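Local coordinates for heme-binding protein A / AI-2 binding protein A (Helicobacter pylori SS1, PDB 6OFQ) that binds the peptide STSA and probably captures short peptides in the periplasm for delivery to an ABC transporter, at residues 147-152 and 182-187. Sequence-based numbering, arbitrary orientation.
Sequences MGMSHI and DFLSIL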
ATOM      1  N   MET A 147       4.847 -12.111  -1.062  1.00  4.12           N
ATOM      2  CA  MET A 147       6.249 -11.834  -1.342  1.00  4.45           C
ATOM      3  C   MET A 147       7.182 -13.071  -1.311  1.00  4.75           C
ATOM      4  O   MET A 147       8.369 -12.992  -1.643  1.00  5.25           O
ATOM      5  CB  MET A 147       6.779 -10.733  -0.404  1.00  4.19           C
ATOM      6  CG  MET A 147       6.149  -9.370  -0.665  1.00  4.40           C
ATOM      7  SD  MET A 147       6.614  -8.102   0.524  1.00  4.65           S
ATOM      8  CE  MET A 147       8.395  -8.028   0.411  1.00  4.32           C
ATOM      9  N   GLY A 148       6.712 -14.159  -0.736  1.00  5.07           N
ATOM     10  CA  GLY A 148       7.531 -15.356  -0.556  1.00  4.99           C
ATOM     11  C   GLY A 148       8.613 -15.153   0.477  1.00  5.49           C
ATOM     12  O   GLY A 148       9.729 -15.665   0.337  1.00  5.76           O
ATOM     13  N   MET A 149       8.300 -14.436   1.539  1.00  5.12           N
ATOM     14  CA  MET A 149       9.294 -14.207   2.589  1.00  5.13           C
ATOM     15  C   MET A 149       9.830 -15.507   3.232  1.00  5.39           C
ATOM     16  O   MET A 149      11.007 -15.531   3.659  1.00  5.60           O
ATOM     17  CB  MET A 149       8.690 -13.316   3.659  1.00  6.09           C
ATOM     18  CG  MET A 149       8.503 -11.859   3.225  1.00  7.32           C
ATOM     19  SD  MET A 149      10.012 -10.927   2.997  1.00 11.35           S
ATOM     20  CE  MET A 149      10.448 -10.740   4.717  1.00 12.96           C
ATOM     21  N   SER A 150       9.008 -16.546   3.264  1.00  5.57           N
ATOM     22  CA  SER A 150       9.521 -17.809   3.812  1.00  5.71           C
ATOM     23  C   SER A 150      10.519 -18.481   2.890  1.00  6.36           C
ATOM     24  O   SER A 150      11.240 -19.335   3.421  1.00  7.95           O
ATOM     25  CB  SER A 150       8.366 -18.782   4.042  1.00  6.28           C
ATOM     26  OG  SER A 150       7.531 -18.326   5.104  1.00  7.66           O
ATOM     27  N   HIS A 151      10.537 -18.236   1.585  1.00  6.81           N
ATOM     28  CA  HIS A 151      11.577 -18.636   0.660  1.00  8.22           C
ATOM     29  C   HIS A 151      12.847 -17.822   0.824  1.00  8.85           C
ATOM     30  O   HIS A 151      13.924 -18.303   0.446  1.00 10.08           O
ATOM     31  CB  HIS A 151      11.090 -18.549  -0.786  1.00 10.63           C
ATOM     32  CG  HIS A 151       9.859 -19.373  -1.006  1.00 14.92           C
ATOM     33  ND1 HIS A 151       9.811 -20.709  -0.674  1.00 20.25           N
ATOM     34  CD2 HIS A 151       8.609 -19.027  -1.396  1.00 17.87           C
ATOM     35  CE1 HIS A 151       8.589 -21.163  -0.885  1.00 21.11           C
ATOM     36  NE2 HIS A 151       7.855 -20.171  -1.358  1.00 21.02           N
ATOM     37  N   ILE A 152      12.701 -16.545   1.143  1.00  6.82           N
ATOM     38  CA  ILE A 152      13.835 -15.613   1.249  1.00  7.41           C
ATOM     39  C   ILE A 152      14.649 -15.874   2.499  1.00  6.84           C
ATOM     40  O   ILE A 152      15.886 -15.928   2.478  1.00  7.46           O
ATOM     41  CB  ILE A 152      13.316 -14.171   1.221  1.00  6.81           C
ATOM     42  CG1 ILE A 152      12.728 -13.842  -0.160  1.00  7.28           C
ATOM     43  CG2 ILE A 152      14.367 -13.134   1.565  1.00  6.51           C
ATOM     44  CD1 ILE A 152      11.949 -12.536  -0.241  1.00  7.77           C
ATOM     45  N   ASP A 182       5.126  -2.028   6.509  1.00  4.04           N
ATOM     46  CA  ASP A 182       4.158  -2.119   7.587  1.00  4.22           C
ATOM     47  C   ASP A 182       3.922  -3.577   8.071  1.00  4.07           C
ATOM     48  O   ASP A 182       3.725  -3.761   9.276  1.00  3.79           O
ATOM     49  CB  ASP A 182       2.864  -1.507   7.099  1.00  4.43           C
ATOM     50  CG  ASP A 182       3.002  -0.038   6.763  1.00  4.85           C
ATOM     51  OD1 ASP A 182       3.520   0.219   5.662  1.00  5.93           O
ATOM     52  OD2 ASP A 182       2.647   0.820   7.584  1.00  4.98           O
ATOM     53  N   PHE A 183       3.953  -4.543   7.167  1.00  3.71           N
ATOM     54  CA  PHE A 183       3.672  -5.919   7.581  1.00  3.58           C
ATOM     55  C   PHE A 183       4.701  -6.489   8.518  1.00  3.70           C
ATOM     56  O   PHE A 183       4.443  -7.513   9.153  1.00  3.96           O
ATOM     57  CB  PHE A 183       3.370  -6.819   6.367  1.00  3.62           C
ATOM     58  CG  PHE A 183       4.604  -7.313   5.635  1.00  3.76           C
ATOM     59  CD1 PHE A 183       5.364  -6.544   4.765  1.00  4.06           C
ATOM     60  CD2 PHE A 183       5.037  -8.622   5.833  1.00  3.68           C
ATOM     61  CE1 PHE A 183       6.427  -7.038   4.035  1.00  3.99           C
ATOM     62  CE2 PHE A 183       6.094  -9.129   5.105  1.00  4.20           C
ATOM     63  CZ  PHE A 183       6.849  -8.342   4.255  1.00  4.33           C
ATOM     64  N   LEU A 184       5.881  -5.861   8.548  1.00  3.55           N
ATOM     65  CA  LEU A 184       6.960  -6.284   9.421  1.00  3.85           C
ATOM     66  C   LEU A 184       7.081  -5.406  10.641  1.00  4.04           C
ATOM     67  O   LEU A 184       8.145  -5.344  11.293  1.00  4.02           O
ATOM     68  CB  LEU A 184       8.263  -6.393   8.632  1.00  3.99           C
ATOM     69  CG  LEU A 184       8.201  -7.449   7.553  1.00  4.38           C
ATOM     70  CD1 LEU A 184       9.489  -7.405   6.726  1.00  4.40           C
ATOM     71  CD2 LEU A 184       7.898  -8.866   8.077  1.00  4.52           C
ATOM     72  N   SER A 185       6.003  -4.736  11.013  1.00  3.80           N
ATOM     73  CA  SER A 185       5.905  -4.061  12.280  1.00  4.01           C
ATOM     74  C   SER A 185       6.148  -4.955  13.508  1.00  3.98           C
ATOM     75  O   SER A 185       5.850  -6.156  13.465  1.00  4.52           O
ATOM     76  CB  SER A 185       4.491  -3.506  12.374  1.00  4.66           C
ATOM     77  OG  SER A 185       4.225  -2.433  11.506  1.00  4.50           O
ATOM     78  N   ILE A 186       6.715  -4.335  14.525  1.00  4.28           N
ATOM     79  CA  ILE A 186       7.038  -5.075  15.755  1.00  4.21           C
ATOM     80  C   ILE A 186       5.888  -4.991  16.772  1.00  4.70           C
ATOM     81  O   ILE A 186       5.637  -3.907  17.290  1.00  5.10           O
ATOM     82  CB  ILE A 186       8.359  -4.614  16.353  1.00  4.58           C
ATOM     83  CG1 ILE A 186       9.521  -4.681  15.331  1.00  5.01           C
ATOM     84  CG2 ILE A 186       8.712  -5.473  17.564  1.00  5.19           C
ATOM     85  CD1 ILE A 186       9.648  -5.970  14.551  1.00  5.35           C
ATOM     86  N   LEU A 187       5.250  -6.150  16.951  1.00  4.51           N
ATOM     87  CA  LEU A 187       4.209  -6.255  17.993  1.00  4.49           C
ATOM     88  C   LEU A 187       4.848  -6.796  19.255  1.00  5.63           C
ATOM     89  O   LEU A 187       6.007  -7.218  19.246  1.00  6.18           O
ATOM     90  CB  LEU A 187       3.146  -7.231  17.519  1.00  4.69           C
ATOM     91  CG  LEU A 187       2.096  -6.684  16.552  1.00  5.17           C
ATOM     92  CD1 LEU A 187       2.677  -6.174  15.237  1.00  5.20           C
ATOM     93  CD2 LEU A 187       1.016  -7.715  16.301  1.00  5.87           C
TER
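Phe-183 pushes the end of its ring into the notch between two methionines, Met-147 and Met-149, within the type II periplasmic binding fold; with Met-147 it makes a Met-aromatic contact. Gly-148 sits between the two methionines, at positive phi, ending helix 142-147 in a Schellman motif and N-capping the short helix 149-152. Both methionine side chains start out toward segment 182-187.

They use different parts of themselves. Met-147 brings its sulfur: SD lies 3.7 Å from CE1 of Phe-183. That sulfur is 4.5 Å from the ring centroid, neither squarely over the face nor in the plane, but 51° off the normal. Met-149 meets the outer rim instead. Its CG sits near the ring plane, 4.0 Å from Phe-183 CZ, and from there the chain folds at chi2 (-69°) and again at chi3 (-73°), so that the methyl group turns aside to meet the next residue, Leu-184.

Leu-184 also forms a backing for the ring: its CG stands 3.5 Å above the plane of Phe-183, over the centre. The ring of Tyr-143 lies nearly parallel to that of Phe-183, while Trp-144 touches Met-149, Phe-183 and Leu-184, tying helix 142-147 to the loop between helices 175-178 and 189-197. The join is wholly apolar, and its four residues are shut away from solvent. The loop's own turn is fastened by Asp-182 O, which accepts from both N and OG of Ser-185, the hydroxyl bond being 2.6 Å long. On the side of the ring that carries Leu-184, across from the Met-147 sulfur, Met-149 and Leu-184 meet tip to tip, CE to CD1 at 4.0 Å.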